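Local structure of agmatinase (Burkholderia thailandensis, 4DZ4) at residues S24-Y29 / F35-Y40; G102-D107 / V119-T124; W169-P174 / H179-Y184. The protein probably hydrolyses agmatine to putrescine and urea with a pair of manganese ions bound in each subunit, as a member of the arginase family. All coordinates share one frame; numbering follows the deposited sequence.

Contact 1 of 3, residues S24-Y29 / F35-Y40; sequences SIENTY and FMRRNY. With EDO (1,2-ethanediol), chain Y.
The carboxylate of Glu26 lies flat over the guanidinium of Arg37, the two planes only 8° apart, and yet the pair is not a salt bridge. Glu26 OE1 sits 4.2 Å from Arg37 NH1, set above the flat group, where no donor is aimed at it. Between these two side chains the nearest atoms are Glu26 CG, which rides over one face of the guanidinium toward its rim, and Arg37 NE, 3.9 Å apart. The bends at chi2 (Glu26 -89°, Arg37 -64°) bring the two flat groups alongside each other. Each charged group has its partners elsewhere: the Glu26 oxygens take the backbone N-H groups of Asp12 and Gly13, and Arg37 NH1 bonds to the carbonyls of Ala30 and Val32. At the guanidinium edge, Thr28 O lies 3.2 Å from Arg37 NH2. A 1,2-ethanediol, probably from the crystallisation liquor, gives a hydrogen bond from its O2 to Glu26 O at 2.7 Å, and Thr28 OG1 lies 2.7 Å from the diol O2. The contact ties the N-terminal loop, which also meets a second subunit, to the turn before short strand 39-40, outermost in this chain's sheet. Opposite charges held face to face probably steady each other electrostatically, while backbone groups satisfy the Glu26 oxygens and Arg37 NH1.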
loop_
_atom_site.group_PDB
_atom_site.type_symbol
_atom_site.label_atom_id
_atom_site.label_comp_id
_atom_site.label_asym_id
_atom_site.label_seq_id
_atom_site.Cartn_x
_atom_site.Cartn_y
_atom_site.Cartn_z
ATOM N N SER B 24 -11.578 2.835 -31.377
ATOM C CA SER B 24 -12.949 3.218 -31.078
ATOM C C SER B 24 -13.017 3.832 -29.704
ATOM O O SER B 24 -12.161 3.564 -28.874
ATOM C CB SER B 24 -13.932 2.055 -31.243
ATOM O OG SER B 24 -13.519 0.915 -30.561
ATOM N N ILE B 25 -14.047 4.636 -29.466
ATOM C CA ILE B 25 -14.182 5.396 -28.229
ATOM C C ILE B 25 -14.275 4.477 -26.998
ATOM O O ILE B 25 -15.002 3.489 -27.014
ATOM C CB ILE B 25 -15.450 6.276 -28.300
ATOM C CG1 ILE B 25 -15.368 7.265 -29.476
ATOM C CG2 ILE B 25 -15.686 6.995 -26.978
ATOM C CD1 ILE B 25 -14.204 8.235 -29.382
ATOM N N GLU B 26 -13.527 4.808 -25.939
ATOM C CA GLU B 26 -13.677 4.127 -24.644
ATOM C C GLU B 26 -13.755 5.140 -23.504
ATOM O O GLU B 26 -13.139 6.197 -23.580
ATOM C CB GLU B 26 -12.458 3.215 -24.361
ATOM C CG GLU B 26 -12.213 2.179 -25.448
ATOM C CD GLU B 26 -12.959 0.867 -25.236
ATOM O OE1 GLU B 26 -13.798 0.744 -24.306
ATOM O OE2 GLU B 26 -12.705 -0.066 -26.033
ATOM N N ASN B 27 -14.519 4.835 -22.458
ATOM C CA ASN B 27 -14.257 5.447 -21.153
ATOM C C ASN B 27 -12.967 4.822 -20.614
ATOM O O ASN B 27 -12.834 3.604 -20.566
ATOM C CB ASN B 27 -15.439 5.254 -20.200
ATOM C CG ASN B 27 -16.587 6.218 -20.499
ATOM O OD1 ASN B 27 -16.390 7.288 -21.105
ATOM N ND2 ASN B 27 -17.792 5.849 -20.075
ATOM N N THR B 28 -11.982 5.658 -20.292
ATOM C CA THR B 28 -10.635 5.140 -19.990
ATOM C C THR B 28 -10.644 4.155 -18.812
ATOM O O THR B 28 -9.865 3.197 -18.794
ATOM C CB THR B 28 -9.661 6.321 -19.744
ATOM O OG1 THR B 28 -9.841 7.288 -20.790
ATOM C CG2 THR B 28 -8.199 5.849 -19.776
ATOM N N TYR B 29 -11.561 4.401 -17.863
ATOM C CA TYR B 29 -11.746 3.644 -16.610
ATOM C C TYR B 29 -12.665 2.423 -16.757
ATOM O O TYR B 29 -13.010 1.809 -15.768
ATOM C CB TYR B 29 -12.333 4.569 -15.512
ATOM C CG TYR B 29 -13.466 5.462 -16.017
ATOM C CD1 TYR B 29 -14.796 5.004 -16.040
ATOM C CD2 TYR B 29 -13.208 6.762 -16.446
ATOM C CE1 TYR B 29 -15.833 5.825 -16.480
ATOM C CE2 TYR B 29 -14.218 7.591 -16.902
ATOM C CZ TYR B 29 -15.528 7.121 -16.927
ATOM O OH TYR B 29 -16.531 7.938 -17.387
ATOM N N PHE B 35 -4.556 -5.264 -24.705
ATOM C CA PHE B 35 -3.487 -4.297 -24.812
ATOM C C PHE B 35 -3.829 -3.187 -25.805
ATOM O O PHE B 35 -4.092 -3.452 -26.968
ATOM C CB PHE B 35 -2.131 -4.916 -25.186
ATOM C CG PHE B 35 -1.038 -3.891 -25.212
ATOM C CD1 PHE B 35 -0.454 -3.453 -24.009
ATOM C CD2 PHE B 35 -0.663 -3.284 -26.418
ATOM C CE1 PHE B 35 0.511 -2.451 -24.034
ATOM C CE2 PHE B 35 0.306 -2.289 -26.451
ATOM C CZ PHE B 35 0.892 -1.862 -25.255
ATOM N N MET B 36 -3.820 -1.949 -25.329
ATOM C CA MET B 36 -4.214 -0.772 -26.128
ATOM C C MET B 36 -5.541 -1.003 -26.846
ATOM O O MET B 36 -5.771 -0.502 -27.962
ATOM C CB MET B 36 -3.081 -0.314 -27.090
ATOM C CG MET B 36 -2.015 0.469 -26.337
ATOM S SD MET B 36 -0.697 1.045 -27.389
ATOM C CE MET B 36 -1.475 2.507 -28.087
ATOM N N ARG B 37 -6.429 -1.743 -26.183
ATOM C CA ARG B 37 -7.795 -2.023 -26.685
ATOM C C ARG B 37 -7.867 -2.774 -28.003
ATOM O O ARG B 37 -8.920 -2.770 -28.633
ATOM C CB ARG B 37 -8.648 -0.735 -26.825
ATOM C CG ARG B 37 -8.562 0.219 -25.634
ATOM C CD ARG B 37 -9.113 -0.406 -24.361
ATOM N NE ARG B 37 -9.321 0.677 -23.393
ATOM C CZ ARG B 37 -10.054 0.575 -22.292
ATOM N NH1 ARG B 37 -10.621 -0.579 -21.964
ATOM N NH2 ARG B 37 -10.225 1.645 -21.519
ATOM N N ARG B 38 -6.764 -3.375 -28.433
ATOM C CA ARG B 38 -6.738 -4.082 -29.700
ATOM C C ARG B 38 -7.647 -5.326 -29.702
ATOM O O ARG B 38 -7.981 -5.895 -28.643
ATOM C CB ARG B 38 -5.289 -4.418 -30.119
ATOM C CG ARG B 38 -4.396 -3.205 -30.390
ATOM C CD ARG B 38 -5.161 -1.958 -30.878
ATOM N NE ARG B 38 -5.841 -2.164 -32.135
ATOM C CZ ARG B 38 -6.839 -1.399 -32.586
ATOM N NH1 ARG B 38 -7.367 -1.694 -33.740
ATOM N NH2 ARG B 38 -7.333 -0.378 -31.869
ATOM N N ASN B 39 -8.093 -5.726 -30.894
ATOM C CA ASN B 39 -9.014 -6.864 -30.963
ATOM C C ASN B 39 -8.444 -8.090 -30.261
ATOM O O ASN B 39 -7.312 -8.493 -30.542
ATOM C CB ASN B 39 -9.278 -7.273 -32.405
ATOM C CG ASN B 39 -10.041 -6.222 -33.184
ATOM O OD1 ASN B 39 -10.282 -5.120 -32.715
ATOM N ND2 ASN B 39 -10.443 -6.581 -34.399
ATOM N N TYR B 40 -9.238 -8.685 -29.372
ATOM C CA TYR B 40 -8.940 -10.026 -28.856
ATOM C C TYR B 40 -9.303 -11.081 -29.888
ATOM O O TYR B 40 -10.488 -11.269 -30.215
ATOM C CB TYR B 40 -9.777 -10.306 -27.606
ATOM C CG TYR B 40 -9.142 -9.963 -26.275
ATOM C CD1 TYR B 40 -7.787 -10.239 -26.001
ATOM C CD2 TYR B 40 -9.925 -9.425 -25.251
ATOM C CE1 TYR B 40 -7.239 -9.930 -24.759
ATOM C CE2 TYR B 40 -9.388 -9.154 -23.985
ATOM C CZ TYR B 40 -8.062 -9.411 -23.755
ATOM O OH TYR B 40 -7.550 -9.138 -22.515
HETATM C C1 EDO Y . -9.323 4.919 -24.867
HETATM O O1 EDO Y . -9.929 4.676 -26.142
HETATM C C2 EDO Y . -9.725 6.248 -24.240
HETATM O O2 EDO Y . -10.464 6.051 -23.053
#

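Contact 2 of 3, residues G102-D107 / V119-T124; sequences GDCWFD and VEHART
On the helix that carries His121 up to Cys104, the carbonyl oxygen of Glu120 is gripped twice: Thr124 N gives it the usual helical bond at 2.9 Å, and Thr124 OG1 adds a second at 3.0 Å from the opposite face of the carbonyl plane. This helix, 114-126, is the connection of a beta-alpha-beta crossover in the arginase fold, joining strand 98-103 to strand 131-136 and passing over strand 49-54 between them. Its outer surface carries a salt bridge in which Arg123 grips the Glu120 carboxylate side-on, NE to OE1 at 2.8 Å and NH2 to OE2 at 2.9 Å, both oxygens being met on their syn sides, though both donors are tilted out of the carboxylate plane.

The buried surface is what meets the chain just past the end of strand 98-103, and there Cys104 and His121 carry nearly everything. His121 presents one imidazole face, and Cys104 CB sits over the middle of it in a CH-pi contact, 3.6 Å from the ring centroid. The rotation of the ring is fixed from beyond: His121 NE2 is hydrogen-bonded to Ser52 on strand 49-54, and Tyr101 packs edge-to-face with the imidazole. Because chi1 of Cys104 is -179°, its sulfur swings away from the backbone N and toward the base of the histidine, standing obliquely to the ring. Cys104 SG thus comes to rest 3.5 Å from His121 CB.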
loop_
_atom_site.group_PDB
_atom_site.type_symbol
_atom_site.label_atom_id
_atom_site.label_comp_id
_atom_site.label_asym_id
_atom_site.label_seq_id
_atom_site.Cartn_x
_atom_site.Cartn_y
_atom_site.Cartn_z
ATOM N N GLY B 102 -4.173 -12.777 -26.475
ATOM C CA GLY B 102 -4.282 -13.378 -25.145
ATOM C C GLY B 102 -2.921 -13.919 -24.701
ATOM O O GLY B 102 -1.869 -13.340 -25.000
ATOM N N ASP B 103 -2.923 -15.058 -24.016
ATOM C CA ASP B 103 -1.680 -15.563 -23.426
ATOM C C ASP B 103 -1.256 -16.952 -23.888
ATOM O O ASP B 103 -2.073 -17.761 -24.349
ATOM C CB ASP B 103 -1.813 -15.590 -21.891
ATOM C CG ASP B 103 -2.027 -14.211 -21.292
ATOM O OD1 ASP B 103 -1.420 -13.220 -21.779
ATOM O OD2 ASP B 103 -2.821 -14.091 -20.332
ATOM N N CYS B 104 0.042 -17.211 -23.744
ATOM C CA CYS B 104 0.594 -18.551 -23.921
ATOM C C CYS B 104 0.202 -19.370 -22.704
ATOM O O CYS B 104 0.675 -19.095 -21.615
ATOM C CB CYS B 104 2.115 -18.491 -24.051
ATOM S SG CYS B 104 2.873 -20.129 -24.293
ATOM N N TRP B 105 -0.664 -20.366 -22.891
ATOM C CA TRP B 105 -0.955 -21.327 -21.837
ATOM C C TRP B 105 0.200 -22.276 -21.622
ATOM O O TRP B 105 0.897 -22.684 -22.568
ATOM C CB TRP B 105 -2.247 -22.104 -22.143
ATOM C CG TRP B 105 -2.617 -23.007 -20.992
ATOM C CD1 TRP B 105 -3.340 -22.668 -19.836
ATOM C CD2 TRP B 105 -2.206 -24.394 -20.802
ATOM N NE1 TRP B 105 -3.436 -23.749 -18.989
ATOM C CE2 TRP B 105 -2.752 -24.816 -19.500
ATOM C CE3 TRP B 105 -1.459 -25.301 -21.554
ATOM C CZ2 TRP B 105 -2.565 -26.112 -19.007
ATOM C CZ3 TRP B 105 -1.266 -26.592 -21.041
ATOM C CH2 TRP B 105 -1.811 -26.986 -19.798
ATOM N N PHE B 106 0.455 -22.623 -20.364
ATOM C CA PHE B 106 1.411 -23.694 -20.073
ATOM C C PHE B 106 1.027 -24.356 -18.759
ATOM O O PHE B 106 0.299 -23.777 -17.951
ATOM C CB PHE B 106 2.865 -23.203 -20.042
ATOM C CG PHE B 106 3.109 -22.098 -19.045
ATOM C CD1 PHE B 106 3.317 -22.407 -17.707
ATOM C CD2 PHE B 106 3.138 -20.770 -19.448
ATOM C CE1 PHE B 106 3.531 -21.389 -16.774
ATOM C CE2 PHE B 106 3.356 -19.758 -18.538
ATOM C CZ PHE B 106 3.529 -20.060 -17.192
ATOM N N ASP B 107 1.525 -25.572 -18.575
ATOM C CA ASP B 107 1.263 -26.355 -17.382
ATOM C C ASP B 107 2.437 -26.150 -16.422
ATOM O O ASP B 107 3.480 -26.808 -16.548
ATOM C CB ASP B 107 1.144 -27.816 -17.799
ATOM C CG ASP B 107 0.865 -28.736 -16.636
ATOM O OD1 ASP B 107 0.717 -28.249 -15.494
ATOM O OD2 ASP B 107 0.806 -29.962 -16.900
ATOM N N VAL B 119 8.165 -21.976 -27.205
ATOM C CA VAL B 119 8.645 -22.136 -28.610
ATOM C C VAL B 119 7.447 -22.347 -29.540
ATOM O O VAL B 119 7.364 -21.714 -30.602
ATOM C CB VAL B 119 9.684 -23.272 -28.755
ATOM C CG1 VAL B 119 10.112 -23.456 -30.224
ATOM C CG2 VAL B 119 10.899 -22.992 -27.879
ATOM N N GLU B 120 6.500 -23.205 -29.158
ATOM C CA GLU B 120 5.388 -23.536 -30.063
ATOM C C GLU B 120 4.399 -22.367 -30.221
ATOM O O GLU B 120 3.832 -22.153 -31.278
ATOM C CB GLU B 120 4.666 -24.783 -29.549
ATOM C CG GLU B 120 3.406 -25.157 -30.303
ATOM C CD GLU B 120 3.641 -25.522 -31.770
ATOM O OE1 GLU B 120 4.786 -25.774 -32.223
ATOM O OE2 GLU B 120 2.635 -25.544 -32.503
ATOM N N HIS B 121 4.205 -21.609 -29.142
ATOM C CA HIS B 121 3.397 -20.397 -29.185
ATOM C C HIS B 121 3.981 -19.450 -30.213
ATOM O O HIS B 121 3.264 -18.940 -31.088
ATOM C CB HIS B 121 3.385 -19.805 -27.758
ATOM C CG HIS B 121 2.759 -18.434 -27.638
ATOM N ND1 HIS B 121 1.421 -18.239 -27.616
ATOM C CD2 HIS B 121 3.352 -17.172 -27.443
ATOM C CE1 HIS B 121 1.175 -16.915 -27.466
ATOM N NE2 HIS B 121 2.357 -16.271 -27.366
ATOM N N ALA B 122 5.286 -19.229 -30.138
ATOM C CA ALA B 122 5.956 -18.295 -31.055
ATOM C C ALA B 122 5.966 -18.885 -32.473
ATOM O O ALA B 122 5.700 -18.188 -33.446
ATOM C CB ALA B 122 7.374 -17.999 -30.581
ATOM N N ARG B 123 6.287 -20.175 -32.587
ATOM C CA ARG B 123 6.249 -20.819 -33.918
ATOM C C ARG B 123 4.905 -20.622 -34.608
ATOM O O ARG B 123 4.843 -20.292 -35.809
ATOM C CB ARG B 123 6.621 -22.308 -33.822
ATOM C CG ARG B 123 6.841 -22.993 -35.184
ATOM C CD ARG B 123 6.557 -24.499 -35.134
ATOM N NE ARG B 123 5.140 -24.735 -34.836
ATOM C CZ ARG B 123 4.155 -24.731 -35.732
ATOM N NH1 ARG B 123 4.418 -24.526 -37.026
ATOM N NH2 ARG B 123 2.899 -24.924 -35.344
ATOM N N THR B 124 3.821 -20.843 -33.867
ATOM C CA THR B 124 2.493 -20.684 -34.402
ATOM C C THR B 124 2.259 -19.254 -34.913
ATOM O O THR B 124 1.751 -19.038 -36.021
ATOM C CB THR B 124 1.431 -21.059 -33.344
ATOM O OG1 THR B 124 1.532 -22.459 -33.105
ATOM C CG2 THR B 124 0.026 -20.765 -33.861
#

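Contact 3 of 3, residues W169-P174 / H179-Y184; sequences WADDAP and HGTMFY
Thr181 is the tight spot of this contact, its side chain set against the backbone of Trp169 and the carboxylate of Asp171. Thr181 OG1 donates to Asp171 OD2 at 2.8 Å; Asp171 OD2 accepts with its anti lone pair, and the two side chains run nearly perpendicular to each other. With chi1 at 65°, the hydroxyl of Thr181 stands between its own N and C, which sends CG2 to within 3.3 Å of Trp169 O. Close by, the indole of Trp169 puts its edge to the backbone: CE3 lies 3.2 Å from Gly180 O, which is near the ring plane. The other end of the indole is held through NE1 by the carbonyl of Trp205. The Tyr184 ring belongs to the close packing too, turning one face to the backbone at Ala170 and Asp171: Ala170 CA sits 3.7 Å from the ring centroid as a CH-pi contact, and Asp171 N lies over the same face, nearer the rim.

The solvent side is at Ala170, an exposed residue whose CB touches Tyr184 CE1 at 3.7 Å. Further along, Asp171 OD1 accepts from Ala173 N at 3.1 Å, making an Asx turn, and Ser176 bonds to OD2.

The segments belong to the loop after the metal ligands His165 and Asp167 and to the start of helix 182-188; Trp169 lies beside His165, and Gly180 beside Asp167. Two bonds of the Asp171 carboxylate thus shape the loop itself, and the one to Thr181 joins it to the residue just before helix 182-188, near the manganese site.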
loop_
_atom_site.group_PDB
_atom_site.type_symbol
_atom_site.label_atom_id
_atom_site.label_comp_id
_atom_site.label_asym_id
_atom_site.label_seq_id
_atom_site.Cartn_x
_atom_site.Cartn_y
_atom_site.Cartn_z
ATOM N N TRP B 169 25.311 -14.918 -16.970
ATOM C CA TRP B 169 26.081 -15.676 -15.985
ATOM C C TRP B 169 26.094 -17.134 -16.381
ATOM O O TRP B 169 25.074 -17.654 -16.848
ATOM C CB TRP B 169 25.498 -15.475 -14.584
ATOM C CG TRP B 169 25.744 -14.061 -14.100
ATOM C CD1 TRP B 169 26.954 -13.510 -13.644
ATOM C CD2 TRP B 169 24.792 -12.959 -14.073
ATOM N NE1 TRP B 169 26.789 -12.178 -13.329
ATOM C CE2 TRP B 169 25.525 -11.785 -13.561
ATOM C CE3 TRP B 169 23.444 -12.831 -14.383
ATOM C CZ2 TRP B 169 24.910 -10.537 -13.403
ATOM C CZ3 TRP B 169 22.822 -11.575 -14.207
ATOM C CH2 TRP B 169 23.541 -10.462 -13.720
ATOM N N ALA B 170 27.238 -17.786 -16.209
ATOM C CA ALA B 170 27.408 -19.161 -16.688
ATOM C C ALA B 170 26.482 -20.137 -15.952
ATOM O O ALA B 170 26.238 -20.014 -14.739
ATOM C CB ALA B 170 28.865 -19.593 -16.575
ATOM N N ASP B 171 25.945 -21.095 -16.699
ATOM C CA ASP B 171 25.054 -22.093 -16.131
ATOM C C ASP B 171 25.352 -23.397 -16.873
ATOM O O ASP B 171 25.079 -23.493 -18.056
ATOM C CB ASP B 171 23.607 -21.680 -16.376
ATOM C CG ASP B 171 22.594 -22.521 -15.587
ATOM O OD1 ASP B 171 22.934 -23.663 -15.219
ATOM O OD2 ASP B 171 21.461 -22.024 -15.360
ATOM N N ASP B 172 25.876 -24.383 -16.177
ATOM C CA ASP B 172 26.268 -25.609 -16.885
ATOM C C ASP B 172 25.108 -26.589 -17.048
ATOM O O ASP B 172 25.327 -27.715 -17.502
ATOM C CB ASP B 172 27.477 -26.266 -16.215
ATOM N N ALA B 173 23.885 -26.162 -16.714
ATOM C CA ALA B 173 22.688 -27.003 -16.893
ATOM C C ALA B 173 21.735 -26.384 -17.900
ATOM O O ALA B 173 20.935 -25.516 -17.553
ATOM C CB ALA B 173 21.972 -27.210 -15.562
ATOM N N PRO B 174 21.782 -26.851 -19.162
ATOM C CA PRO B 174 20.917 -26.260 -20.181
ATOM C C PRO B 174 19.443 -26.283 -19.799
ATOM O O PRO B 174 18.739 -25.355 -20.141
ATOM C CB PRO B 174 21.150 -27.174 -21.403
ATOM C CG PRO B 174 22.547 -27.629 -21.220
ATOM C CD PRO B 174 22.665 -27.889 -19.736
ATOM N N HIS B 179 16.048 -16.987 -15.074
ATOM C CA HIS B 179 15.972 -15.723 -15.821
ATOM C C HIS B 179 17.280 -14.960 -15.904
ATOM O O HIS B 179 17.346 -13.925 -16.559
ATOM C CB HIS B 179 14.836 -14.830 -15.261
ATOM C CG HIS B 179 15.113 -14.264 -13.889
ATOM N ND1 HIS B 179 14.437 -13.177 -13.414
ATOM C CD2 HIS B 179 16.028 -14.618 -12.908
ATOM C CE1 HIS B 179 14.896 -12.874 -12.167
ATOM N NE2 HIS B 179 15.879 -13.727 -11.866
ATOM N N GLY B 180 18.320 -15.472 -15.250
ATOM C CA GLY B 180 19.607 -14.806 -15.206
ATOM C C GLY B 180 20.682 -15.506 -15.993
ATOM O O GLY B 180 21.840 -15.059 -16.031
ATOM N N THR B 181 20.348 -16.645 -16.596
ATOM C CA THR B 181 21.392 -17.388 -17.335
ATOM C C THR B 181 20.947 -17.763 -18.752
ATOM O O THR B 181 21.708 -18.417 -19.489
ATOM C CB THR B 181 21.843 -18.663 -16.600
ATOM O OG1 THR B 181 20.748 -19.584 -16.537
ATOM C CG2 THR B 181 22.297 -18.358 -15.155
ATOM N N MET B 182 19.742 -17.361 -19.138
ATOM C CA MET B 182 19.223 -17.793 -20.460
ATOM C C MET B 182 19.928 -17.141 -21.663
ATOM O O MET B 182 19.924 -17.709 -22.772
ATOM C CB MET B 182 17.693 -17.689 -20.557
ATOM C CG MET B 182 17.112 -16.288 -20.788
ATOM S SD MET B 182 17.269 -15.366 -19.262
ATOM C CE MET B 182 17.156 -13.701 -19.944
ATOM N N PHE B 183 20.569 -15.989 -21.457
ATOM C CA PHE B 183 21.360 -15.420 -22.573
ATOM C C PHE B 183 22.767 -15.982 -22.680
ATOM O O PHE B 183 23.383 -15.876 -23.746
ATOM C CB PHE B 183 21.365 -13.869 -22.619
ATOM C CG PHE B 183 19.983 -13.249 -22.807
ATOM C CD1 PHE B 183 18.964 -13.936 -23.474
ATOM C CD2 PHE B 183 19.714 -11.972 -22.348
ATOM C CE1 PHE B 183 17.699 -13.381 -23.650
ATOM C CE2 PHE B 183 18.449 -11.409 -22.514
ATOM C CZ PHE B 183 17.433 -12.106 -23.160
ATOM N N TYR B 184 23.285 -16.551 -21.590
ATOM C CA TYR B 184 24.449 -17.420 -21.704
ATOM C C TYR B 184 24.098 -18.573 -22.649
ATOM O O TYR B 184 24.863 -18.887 -23.563
ATOM C CB TYR B 184 24.863 -17.948 -20.327
ATOM C CG TYR B 184 26.009 -18.946 -20.315
ATOM C CD1 TYR B 184 27.354 -18.521 -20.328
ATOM C CD2 TYR B 184 25.752 -20.331 -20.259
ATOM C CE1 TYR B 184 28.386 -19.456 -20.283
ATOM C CE2 TYR B 184 26.780 -21.257 -20.244
ATOM C CZ TYR B 184 28.091 -20.818 -20.258
ATOM O OH TYR B 184 29.095 -21.747 -20.200
#

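In the fold
Along the chain the three contacts follow one another in series, and they spread across the subunit. Contacts 1 and 2 have centres about 24 Å apart but nearest atoms only about 4 Å apart, because they reach neighbouring strands, 39-40 and 98-103, at one side of the parallel sheet. Both also touch the second subunit, so this side of the chain lies at an interface of the six-chain assembly; there Asn27 of contact 1 bonds to Phe106, a contact 2 residue, of that neighbouring subunit. Contact 3 lies on the opposite side of the chain's centre from contact 1, about 39 Å between centres, and about 22 Å from contact 2, centre to centre. It alone adjoins the manganese ligands.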